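Local atomic coordinates of nuclear RNA export factor 2 (Drosophila melanogaster, PDB entry 6MRK), a protein that binds RNA, acts with Piwi and Nxt1 in an ovarian complex that silences transposons cotranscriptionally, and may take part in mRNA export. Residues 20-25 with 37-42; 72-77 with 86-91; 103-108 with 130-135; 163-168 with 177-182. All coordinates share one frame; numbering follows the deposited sequence.

All four contacts lie in the NTF2-like domain of the protein. Contacts 3 and 4 are antiparallel strand pairs of one mixed sheet, on opposite sides of the chain's centre and about 26 Å apart between centres; both are backbone ladders, one edged by a salt-bridge network, the other by loosely placed charges. Contact 1, a partly buried tyrosine cluster, sets helix 12-27 against the 37-42 loop, which also bonds to contact 4, about 10 Å away between centres. Contact 2 lies at the sheet edge, by strand 89-90, outermost in this chain; it works through an arginine, a water and backbone carbonyls, and its arginine makes a salt bridge to a partner protein, which contact 4 also touches.

Contact 1 (20-25 with 37-42); sequences ENYLRE and KYYSEN
Tyr22 lays CD2 of its ring over one face of Tyr38, off-centre toward the rim, with CD2 3.5 Å from Tyr38 CE2. The two rings cross obliquely, their planes 59° apart and their centroids 5.2 Å from each other, so the pair is neither a parallel stack nor a T-shaped one. The aliphatic chain of Lys37 covers the opposite face of the Tyr38 ring through CG. Tyr22 points its CG anti to the backbone N (chi1 177°), which swings the ring off the helix and carries its phenol end to Tyr39. There the two hydroxyls meet tip to tip in a hydrogen bond, Tyr22 OH to Tyr39 OH at 3.0 Å. The side chains cross at about a right angle, and Tyr22 OH lies at the edge of the Tyr39 ring, close to its plane. Three tyrosines thus join in a row, ring against ring at one end and hydroxyl to hydroxyl at the other. Nearer the solvent, Glu25 extends beside the pair. Its OE1 stays 4.3 Å from Lys37 NZ, too far for a salt bridge, although the opposite charges may still attract. The helical segment 20-25 is one flank of this cluster and the irregular segment 37-42 the other. Ile180 of strand 176-188 touches all three tyrosines, and Phe160 meets the Tyr22 ring edge-to-face. Tyr39 reaches on to Cys92, Ile95 and Leu99 of helix 92-99, so the cluster ties helix 12-27 and the loop before strand 44-49 to the sheet and to a second helix.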
# COMPACT_ATOMS: atom_id res chain seq x y z
N GLU A 20 5.50 -11.91 8.14
CA GLU A 20 4.82 -13.13 8.63
C GLU A 20 4.80 -13.16 10.17
O GLU A 20 4.00 -13.93 10.69
CB GLU A 20 5.44 -14.38 8.00
CG GLU A 20 5.23 -14.44 6.49
CD GLU A 20 5.93 -15.57 5.74
OE1 GLU A 20 6.05 -15.45 4.50
OE2 GLU A 20 6.35 -16.56 6.39
N ASN A 21 5.60 -12.37 10.88
CA ASN A 21 5.45 -12.26 12.36
C ASN A 21 4.42 -11.18 12.68
O ASN A 21 3.49 -11.44 13.47
CB ASN A 21 6.78 -12.00 13.07
CG ASN A 21 7.63 -13.25 13.21
OD1 ASN A 21 7.10 -14.36 13.35
ND2 ASN A 21 8.94 -13.11 13.15
N TYR A 22 4.59 -9.99 12.09
CA TYR A 22 3.65 -8.85 12.21
C TYR A 22 2.21 -9.26 11.88
O TYR A 22 1.31 -8.89 12.63
CB TYR A 22 4.05 -7.71 11.26
CG TYR A 22 3.06 -6.59 11.34
CD1 TYR A 22 1.83 -6.69 10.70
CD2 TYR A 22 3.28 -5.51 12.17
CE1 TYR A 22 0.87 -5.71 10.83
CE2 TYR A 22 2.33 -4.51 12.31
CZ TYR A 22 1.12 -4.61 11.64
OH TYR A 22 0.16 -3.63 11.74
N LEU A 23 1.98 -9.92 10.75
CA LEU A 23 0.63 -10.40 10.33
C LEU A 23 0.09 -11.37 11.38
O LEU A 23 -1.06 -11.19 11.81
CB LEU A 23 0.72 -11.08 8.96
CG LEU A 23 0.33 -10.21 7.77
CD1 LEU A 23 0.61 -8.75 8.00
CD2 LEU A 23 1.02 -10.66 6.51
N ARG A 24 0.88 -12.36 11.80
CA ARG A 24 0.41 -13.35 12.81
C ARG A 24 0.00 -12.62 14.09
O ARG A 24 -0.94 -13.07 14.72
CB ARG A 24 1.46 -14.41 13.08
CG ARG A 24 1.34 -15.63 12.17
CD ARG A 24 2.61 -16.46 12.19
NE ARG A 24 2.70 -17.49 11.15
CZ ARG A 24 3.69 -17.62 10.26
NH1 ARG A 24 4.70 -16.77 10.23
NH2 ARG A 24 3.65 -18.62 9.39
N GLU A 25 0.69 -11.54 14.46
CA GLU A 25 0.45 -10.86 15.76
C GLU A 25 -0.69 -9.85 15.65
O GLU A 25 -1.19 -9.45 16.71
CB GLU A 25 1.72 -10.16 16.21
CG GLU A 25 1.67 -9.70 17.65
CD GLU A 25 3.05 -9.50 18.25
OE1 GLU A 25 4.06 -9.71 17.53
OE2 GLU A 25 3.13 -9.13 19.44
N LYS A 37 5.15 -1.61 19.53
CA LYS A 37 6.63 -1.60 19.43
C LYS A 37 7.10 -1.19 18.04
O LYS A 37 8.19 -0.68 17.95
CB LYS A 37 7.24 -2.96 19.77
CG LYS A 37 6.70 -4.13 18.96
CD LYS A 37 7.53 -5.39 19.07
CE LYS A 37 6.69 -6.64 18.90
NZ LYS A 37 7.31 -7.80 19.56
N TYR A 38 6.33 -1.44 16.98
CA TYR A 38 6.80 -1.17 15.59
C TYR A 38 6.65 0.30 15.24
O TYR A 38 7.30 0.76 14.30
CB TYR A 38 6.01 -1.92 14.52
CG TYR A 38 6.07 -3.42 14.59
CD1 TYR A 38 7.17 -4.12 14.12
CD2 TYR A 38 5.03 -4.13 15.13
CE1 TYR A 38 7.22 -5.50 14.20
CE2 TYR A 38 5.06 -5.51 15.21
CZ TYR A 38 6.15 -6.20 14.73
OH TYR A 38 6.14 -7.55 14.83
N TYR A 39 5.73 0.98 15.90
CA TYR A 39 5.27 2.33 15.49
C TYR A 39 6.07 3.33 16.30
O TYR A 39 6.69 2.99 17.31
CB TYR A 39 3.74 2.44 15.59
CG TYR A 39 3.00 1.58 14.60
CD1 TYR A 39 2.71 2.05 13.33
CD2 TYR A 39 2.62 0.29 14.90
CE1 TYR A 39 2.06 1.27 12.39
CE2 TYR A 39 1.96 -0.51 13.98
CZ TYR A 39 1.68 -0.02 12.72
OH TYR A 39 1.05 -0.80 11.80
N SER A 40 6.10 4.56 15.83
CA SER A 40 6.86 5.64 16.48
C SER A 40 5.98 6.89 16.50
O SER A 40 4.86 6.85 15.99
CB SER A 40 8.12 5.86 15.75
OG SER A 40 7.91 6.83 14.74
N GLU A 41 6.52 7.96 17.06
CA GLU A 41 5.82 9.23 17.36
C GLU A 41 5.40 9.87 16.03
O GLU A 41 4.38 10.60 16.00
CB GLU A 41 6.76 10.12 18.19
CG GLU A 41 7.34 9.44 19.45
CD GLU A 41 8.48 8.41 19.35
OE1 GLU A 41 8.77 7.89 18.25
OE2 GLU A 41 9.09 8.11 20.40
N ASN A 42 6.14 9.56 14.95
CA ASN A 42 6.02 10.21 13.62
C ASN A 42 5.34 9.27 12.61
O ASN A 42 5.24 9.67 11.42
CB ASN A 42 7.40 10.64 13.11
CG ASN A 42 7.85 11.95 13.70
OD1 ASN A 42 7.06 12.88 13.87
ND2 ASN A 42 9.14 12.05 13.99

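Contact 2 (72-77 with 86-91); sequences HARNLR and DGVFFG
At the edge of the NTF2-like sheet, the loop that follows helix 59-70 lies against the chain entering strand 89-90, outermost in this chain. Arg74 carries most of the contact. Its CG stands anti to the backbone N (chi1 -162°), and the extended chain from CG to NE runs alongside Val88, both side chains pointing the same way. Val88 CG2 sits over one face of the guanidinium, 3.3 Å from Arg74 NE, while Leu76 CD2 covers the opposite face, so the flat group is sandwiched between two methyls. Asp86 O lies at the guanidinium edge, near its plane, and comes closer to the aliphatic part of the chain, 3.3 Å from Arg74 CG. Gly87, at a positive phi of 96°, passes beside the same methylene, its CA 4.0 Å from Arg74 CG. A water lies between two carbonyls, 2.8 Å from His72 O and 2.5 Å from Gly87 O, and links the two segments where their backbones do not bond directly. Phe89 turns its rim to the same loop: its CZ is 3.7 Å from His72 O, which sits at the ring edge, and Gly87 O lies over one ring face. The guanidinium is therefore gripped by hydrocarbon on its faces and by polar atoms at its ends. Arg74 NH2 bonds to Ala84 O, and Arg74 NH1 makes a salt bridge to an acidic side chain and a hydrogen bond to the backbone of the partner protein, probably Nxt1; the methyl sandwich would hold the charge in position for that interface.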
# COMPACT_ATOMS: atom_id res chain seq x y z
N HIS A 72 -13.66 3.99 9.38
CA HIS A 72 -12.31 4.61 9.53
C HIS A 72 -11.68 4.90 8.18
O HIS A 72 -10.56 5.48 8.17
CB HIS A 72 -11.39 3.66 10.29
CG HIS A 72 -11.88 3.27 11.64
ND1 HIS A 72 -11.95 4.19 12.68
CD2 HIS A 72 -12.29 2.09 12.14
CE1 HIS A 72 -12.40 3.58 13.76
NE2 HIS A 72 -12.61 2.29 13.45
N ALA A 73 -12.32 4.49 7.08
CA ALA A 73 -11.66 4.45 5.75
C ALA A 73 -11.48 5.88 5.25
O ALA A 73 -12.17 6.78 5.73
CB ALA A 73 -12.44 3.60 4.79
N ARG A 74 -10.51 6.04 4.36
CA ARG A 74 -10.08 7.34 3.80
C ARG A 74 -10.15 7.23 2.28
O ARG A 74 -9.86 6.15 1.74
CB ARG A 74 -8.65 7.63 4.25
CG ARG A 74 -8.23 9.08 4.11
CD ARG A 74 -6.72 9.20 4.13
NE ARG A 74 -6.24 10.56 3.92
CZ ARG A 74 -5.15 10.89 3.24
NH1 ARG A 74 -4.41 9.95 2.67
NH2 ARG A 74 -4.80 12.16 3.11
N ASN A 75 -10.52 8.31 1.63
CA ASN A 75 -10.59 8.33 0.15
C ASN A 75 -10.64 9.79 -0.29
O ASN A 75 -11.51 10.54 0.20
CB ASN A 75 -11.75 7.46 -0.32
CG ASN A 75 -11.81 7.32 -1.82
OD1 ASN A 75 -11.00 7.89 -2.55
ND2 ASN A 75 -12.77 6.55 -2.29
N LEU A 76 -9.68 10.19 -1.12
CA LEU A 76 -9.53 11.58 -1.62
C LEU A 76 -10.07 11.66 -3.03
O LEU A 76 -9.95 12.75 -3.59
CB LEU A 76 -8.06 11.98 -1.65
CG LEU A 76 -7.19 11.50 -0.49
CD1 LEU A 76 -5.72 11.61 -0.85
CD2 LEU A 76 -7.50 12.28 0.76
N ARG A 77 -10.57 10.54 -3.60
CA ARG A 77 -11.20 10.56 -4.94
C ARG A 77 -12.39 11.52 -4.88
O ARG A 77 -13.35 11.20 -4.15
CB ARG A 77 -11.65 9.16 -5.36
CG ARG A 77 -12.40 9.13 -6.69
CD ARG A 77 -11.44 9.27 -7.85
NE ARG A 77 -12.09 9.11 -9.15
CZ ARG A 77 -11.53 9.46 -10.31
NH1 ARG A 77 -10.33 10.02 -10.33
NH2 ARG A 77 -12.18 9.26 -11.44
N ASP A 86 -8.91 14.21 7.25
CA ASP A 86 -9.95 13.19 7.55
C ASP A 86 -9.34 11.83 7.21
O ASP A 86 -8.84 11.67 6.07
CB ASP A 86 -11.25 13.43 6.77
CG ASP A 86 -12.14 14.58 7.25
OD1 ASP A 86 -11.63 15.53 7.87
OD2 ASP A 86 -13.36 14.51 6.98
N GLY A 87 -9.28 10.92 8.19
CA GLY A 87 -8.87 9.51 8.00
C GLY A 87 -7.40 9.24 8.31
O GLY A 87 -7.04 8.05 8.35
N VAL A 88 -6.56 10.26 8.49
CA VAL A 88 -5.08 10.09 8.66
C VAL A 88 -4.79 9.94 10.15
O VAL A 88 -4.96 10.91 10.86
CB VAL A 88 -4.31 11.30 8.10
CG1 VAL A 88 -2.80 11.11 8.22
CG2 VAL A 88 -4.70 11.60 6.66
N PHE A 89 -4.31 8.79 10.59
CA PHE A 89 -3.97 8.55 12.01
C PHE A 89 -2.47 8.70 12.17
O PHE A 89 -1.72 8.12 11.38
CB PHE A 89 -4.47 7.18 12.45
CG PHE A 89 -5.85 6.91 11.94
CD1 PHE A 89 -6.94 7.54 12.52
CD2 PHE A 89 -6.06 6.08 10.86
CE1 PHE A 89 -8.22 7.29 12.05
CE2 PHE A 89 -7.34 5.83 10.39
CZ PHE A 89 -8.42 6.44 10.98
N PHE A 90 -2.04 9.47 13.18
CA PHE A 90 -0.65 9.96 13.28
C PHE A 90 -0.10 9.68 14.67
O PHE A 90 -0.72 10.06 15.65
CB PHE A 90 -0.62 11.44 12.90
CG PHE A 90 0.74 12.05 13.06
CD1 PHE A 90 1.75 11.76 12.16
CD2 PHE A 90 1.02 12.88 14.13
CE1 PHE A 90 3.02 12.30 12.31
CE2 PHE A 90 2.29 13.44 14.27
CZ PHE A 90 3.28 13.15 13.37
N GLY A 91 1.04 9.02 14.74
CA GLY A 91 1.68 8.66 16.02
C GLY A 91 1.20 7.32 16.53
O GLY A 91 0.02 7.00 16.34
O HOH W 1 -8.00 6.09 7.17

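Contact 3 (103-108 with 130-135); sequences PRVTHD and GLLRDE
Four backbone bonds draw the two antiparallel strands together. Thr106 and Arg133 form a hydrogen-bonded pair, with Thr106 N to Arg133 O at 3.1 Å and Arg133 N to Thr106 O at 2.9 Å, the latter almost straight. Toward one end Asp108 N reaches Leu131 O at 2.8 Å; toward the other Glu135 N bonds to Arg104 O. Between the Arg104 and Thr106 bonds, Val105 CA turns its C-H toward Arg133 O. On the face bearing Thr106, Arg133 bends at chi3 (52°) so that NE meets Glu135 OE2 at 3.0 Å, in the guanidinium plane and on the anti lone pair of the carboxylate. Glu135 OE1 adds a long charge pairing with Arg104 NE, 4.0 Å away and well out of that guanidinium plane. Glu135 thereby shares its charge with an arginine from each strand. The other face is apolar where Leu132 CD1 touches Val105 CG1 at 4.0 Å and Leu132 CD2 lies beside the His107 ring. Asp134 also points to this face; the Pro103 ring crosses its side chain at about a right angle, CG 3.2 Å from Asp134 OD2, and a salt bridge to Arg65 answers the charge. This hairpin of strands 104-119 and 123-135 is flanked by strand 152-166, to which Leu132 and Asp134 bond through their backbones. Helix 59-70 packs on Pro103 and Val105, and helix 12-27 brings Leu23 and Phe26 to His107 and Val105.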
# COMPACT_ATOMS: atom_id res chain seq x y z
N PRO A 103 -11.82 -5.68 13.27
CA PRO A 103 -12.19 -7.05 13.62
C PRO A 103 -10.99 -7.98 13.73
O PRO A 103 -9.93 -7.68 13.26
CB PRO A 103 -13.09 -7.50 12.46
CG PRO A 103 -12.77 -6.55 11.33
CD PRO A 103 -12.39 -5.23 11.99
N ARG A 104 -11.23 -9.12 14.35
CA ARG A 104 -10.29 -10.25 14.38
C ARG A 104 -10.18 -10.82 12.97
O ARG A 104 -11.21 -10.86 12.26
CB ARG A 104 -10.80 -11.33 15.34
CG ARG A 104 -9.67 -12.18 15.88
CD ARG A 104 -10.18 -13.18 16.86
NE ARG A 104 -9.16 -14.20 17.02
CZ ARG A 104 -9.15 -15.14 17.95
NH1 ARG A 104 -10.13 -15.20 18.84
NH2 ARG A 104 -8.16 -16.01 18.00
N VAL A 105 -8.98 -11.26 12.59
CA VAL A 105 -8.74 -11.88 11.26
C VAL A 105 -7.92 -13.15 11.47
O VAL A 105 -7.48 -13.39 12.59
CB VAL A 105 -8.04 -10.90 10.29
CG1 VAL A 105 -8.86 -9.63 10.07
CG2 VAL A 105 -6.63 -10.55 10.74
N THR A 106 -7.83 -13.95 10.41
CA THR A 106 -6.86 -15.04 10.15
C THR A 106 -6.41 -14.84 8.70
O THR A 106 -7.25 -14.95 7.81
CB THR A 106 -7.51 -16.41 10.39
OG1 THR A 106 -7.80 -16.53 11.79
CG2 THR A 106 -6.67 -17.58 9.98
N HIS A 107 -5.14 -14.52 8.46
CA HIS A 107 -4.58 -14.40 7.09
C HIS A 107 -4.39 -15.81 6.51
O HIS A 107 -3.97 -16.71 7.25
CB HIS A 107 -3.27 -13.62 7.10
CG HIS A 107 -3.35 -12.28 7.74
ND1 HIS A 107 -3.40 -12.13 9.11
CD2 HIS A 107 -3.35 -11.04 7.21
CE1 HIS A 107 -3.45 -10.85 9.40
NE2 HIS A 107 -3.41 -10.14 8.25
N ASP A 108 -4.61 -15.96 5.20
CA ASP A 108 -4.27 -17.20 4.45
C ASP A 108 -2.85 -17.03 3.91
O ASP A 108 -2.68 -16.47 2.83
CB ASP A 108 -5.34 -17.48 3.39
CG ASP A 108 -5.01 -18.64 2.44
OD1 ASP A 108 -3.95 -19.25 2.60
OD2 ASP A 108 -5.83 -18.90 1.54
N GLY A 130 -2.95 -10.39 -0.31
CA GLY A 130 -3.38 -11.72 0.13
C GLY A 130 -4.87 -11.82 0.37
O GLY A 130 -5.63 -10.96 -0.13
N LEU A 131 -5.25 -12.85 1.11
CA LEU A 131 -6.64 -13.15 1.47
C LEU A 131 -6.66 -13.40 2.97
O LEU A 131 -5.75 -14.09 3.48
CB LEU A 131 -7.11 -14.36 0.66
CG LEU A 131 -8.48 -14.92 1.06
CD1 LEU A 131 -9.37 -15.10 -0.15
CD2 LEU A 131 -8.34 -16.23 1.83
N LEU A 132 -7.63 -12.81 3.65
CA LEU A 132 -7.85 -13.07 5.09
C LEU A 132 -9.33 -13.34 5.33
O LEU A 132 -10.18 -13.00 4.48
CB LEU A 132 -7.34 -11.91 5.95
CG LEU A 132 -7.82 -10.50 5.61
CD1 LEU A 132 -9.24 -10.24 6.12
CD2 LEU A 132 -6.87 -9.46 6.21
N ARG A 133 -9.60 -14.00 6.45
CA ARG A 133 -10.97 -14.26 6.91
C ARG A 133 -11.25 -13.27 8.04
O ARG A 133 -10.46 -13.23 9.00
CB ARG A 133 -11.17 -15.72 7.31
CG ARG A 133 -12.43 -15.93 8.13
CD ARG A 133 -12.68 -17.37 8.53
NE ARG A 133 -11.54 -18.01 9.17
CZ ARG A 133 -10.87 -19.06 8.70
NH1 ARG A 133 -11.23 -19.65 7.57
NH2 ARG A 133 -9.85 -19.55 9.39
N ASP A 134 -12.28 -12.45 7.87
CA ASP A 134 -12.87 -11.63 8.96
C ASP A 134 -13.74 -12.55 9.83
O ASP A 134 -14.61 -13.28 9.29
CB ASP A 134 -13.61 -10.40 8.41
CG ASP A 134 -14.20 -9.49 9.48
OD1 ASP A 134 -14.53 -9.98 10.58
OD2 ASP A 134 -14.36 -8.28 9.19
N GLU A 135 -13.49 -12.53 11.13
CA GLU A 135 -14.14 -13.44 12.10
C GLU A 135 -14.96 -12.62 13.06
O GLU A 135 -14.60 -11.48 13.36
CB GLU A 135 -13.10 -14.25 12.85
CG GLU A 135 -12.03 -14.78 11.92
CD GLU A 135 -11.19 -15.86 12.56
OE1 GLU A 135 -10.88 -15.71 13.75
OE2 GLU A 135 -10.87 -16.84 11.86

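Contact 4 (163-168 with 177-182); sequences TFDEAN and RLKIAN
Strands 152-166 and 176-188 form a beta hairpin in the NTF2-like sheet, and this contact is the part of its ladder near the connecting turn. The tight part is the backbone, together with buried Thr163, whose OG1 rests against Lys179 CB. Thr163 and Lys179 are a hydrogen-bonded pair, Thr163 N to Lys179 O at 2.8 Å and Lys179 N to Thr163 O at 2.9 Å, the second nearly along the C=O axis. Two residues on, Asp165 and Arg177 repeat the pattern, with Arg177 N 2.7 Å from Asp165 O and nearly straight. Between them Phe164 and Leu178 face each other as a non-hydrogen-bonded pair. These two side chains run side by side, and Leu178 CD1 fits against the Phe164 ring at its edge, in the ring plane, 3.7 Å from CE1. Leu14 and Phe18 of helix 12-27 pack on this apolar side, one against each residue. Just beyond these pairs, Ala181 and Asn182 both face Val161, a classic beta bulge that turns the strand. The looser side holds Asp165, Arg177 and the end of Lys179. Lys179 bends at chi2 (-40°) and leads its amine to the 37-42 loop and a weak hydrogen bond with Tyr39 O; Asp165 OD2 meets its aliphatic part, 3.9 Å from Lys179 CG. Asp165 OD2 is 6.2 Å from Arg177 NE, and any pull between these charges would be weak. Arg177 is exposed and bent at chi2 and chi3; its guanidinium turns one face to the methyl of Ala167, whose CB lies 4.0 Å from Arg177 NH1.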
# COMPACT_ATOMS: atom_id res chain seq x y z
N THR A 163 11.84 1.72 8.72
CA THR A 163 13.25 2.15 8.89
C THR A 163 13.93 1.16 9.82
O THR A 163 13.24 0.51 10.64
CB THR A 163 13.37 3.54 9.51
OG1 THR A 163 12.51 3.51 10.65
CG2 THR A 163 12.99 4.65 8.56
N PHE A 164 15.24 1.08 9.67
CA PHE A 164 16.16 0.21 10.42
C PHE A 164 17.00 1.10 11.34
O PHE A 164 17.62 2.07 10.87
CB PHE A 164 16.98 -0.60 9.42
CG PHE A 164 16.20 -1.54 8.52
CD1 PHE A 164 14.95 -2.01 8.89
CD2 PHE A 164 16.74 -1.99 7.34
CE1 PHE A 164 14.26 -2.90 8.08
CE2 PHE A 164 16.05 -2.88 6.53
CZ PHE A 164 14.81 -3.33 6.90
N ASP A 165 16.95 0.83 12.64
CA ASP A 165 17.67 1.59 13.70
C ASP A 165 18.50 0.61 14.52
O ASP A 165 17.97 -0.48 14.82
CB ASP A 165 16.71 2.24 14.69
CG ASP A 165 15.48 2.88 14.08
OD1 ASP A 165 15.30 2.75 12.86
OD2 ASP A 165 14.70 3.49 14.84
N GLU A 166 19.72 0.98 14.92
CA GLU A 166 20.57 0.07 15.73
C GLU A 166 19.90 -0.07 17.11
O GLU A 166 19.68 0.96 17.80
CB GLU A 166 22.06 0.49 15.75
CG GLU A 166 23.02 -0.63 15.30
CD GLU A 166 22.96 -1.07 13.83
OE1 GLU A 166 23.56 -0.37 12.96
OE2 GLU A 166 22.30 -2.11 13.52
N ALA A 167 19.46 -1.28 17.43
CA ALA A 167 18.91 -1.64 18.75
C ALA A 167 20.07 -1.53 19.73
O ALA A 167 21.22 -1.90 19.36
CB ALA A 167 18.33 -3.03 18.73
N ASN A 168 19.81 -0.97 20.89
CA ASN A 168 20.86 -0.69 21.82
C ASN A 168 20.72 -1.58 23.02
O ASN A 168 20.53 -1.13 24.14
CB ASN A 168 20.83 0.76 22.22
CG ASN A 168 21.57 1.62 21.26
OD1 ASN A 168 21.22 2.77 21.05
ND2 ASN A 168 22.60 1.08 20.66
N ARG A 177 16.51 -2.78 14.93
CA ARG A 177 15.08 -2.74 15.32
C ARG A 177 14.31 -2.19 14.11
O ARG A 177 14.79 -1.23 13.46
CB ARG A 177 14.92 -1.91 16.61
CG ARG A 177 13.49 -1.50 16.93
CD ARG A 177 13.13 -1.55 18.41
NE ARG A 177 14.00 -0.78 19.29
CZ ARG A 177 14.75 -1.28 20.28
NH1 ARG A 177 14.75 -2.57 20.55
NH2 ARG A 177 15.51 -0.46 21.00
N LEU A 178 13.20 -2.83 13.78
CA LEU A 178 12.35 -2.40 12.64
C LEU A 178 11.34 -1.41 13.19
O LEU A 178 10.77 -1.68 14.26
CB LEU A 178 11.66 -3.61 12.00
CG LEU A 178 10.99 -3.29 10.67
CD1 LEU A 178 11.29 -4.37 9.64
CD2 LEU A 178 9.48 -3.12 10.82
N LYS A 179 11.18 -0.27 12.52
CA LYS A 179 10.10 0.68 12.88
C LYS A 179 9.26 0.89 11.63
O LYS A 179 9.85 0.99 10.55
CB LYS A 179 10.66 2.01 13.40
CG LYS A 179 11.11 2.05 14.86
CD LYS A 179 10.22 1.32 15.83
CE LYS A 179 9.89 2.14 17.05
NZ LYS A 179 9.32 1.29 18.11
N ILE A 180 7.94 0.97 11.78
CA ILE A 180 7.05 1.35 10.66
C ILE A 180 6.89 2.87 10.66
O ILE A 180 6.53 3.45 11.69
CB ILE A 180 5.70 0.62 10.72
CG1 ILE A 180 5.90 -0.90 10.76
CG2 ILE A 180 4.86 1.03 9.53
CD1 ILE A 180 4.71 -1.63 11.29
N ALA A 181 7.17 3.47 9.52
CA ALA A 181 7.08 4.92 9.28
C ALA A 181 5.75 5.21 8.58
O ALA A 181 5.10 6.19 8.95
CB ALA A 181 8.26 5.34 8.45
N ASN A 182 5.40 4.40 7.58
CA ASN A 182 4.13 4.50 6.81
C ASN A 182 3.58 3.09 6.63
O ASN A 182 4.37 2.15 6.44
CB ASN A 182 4.30 5.23 5.48
CG ASN A 182 4.82 6.64 5.66
OD1 ASN A 182 4.09 7.60 5.47
ND2 ASN A 182 6.09 6.77 6.03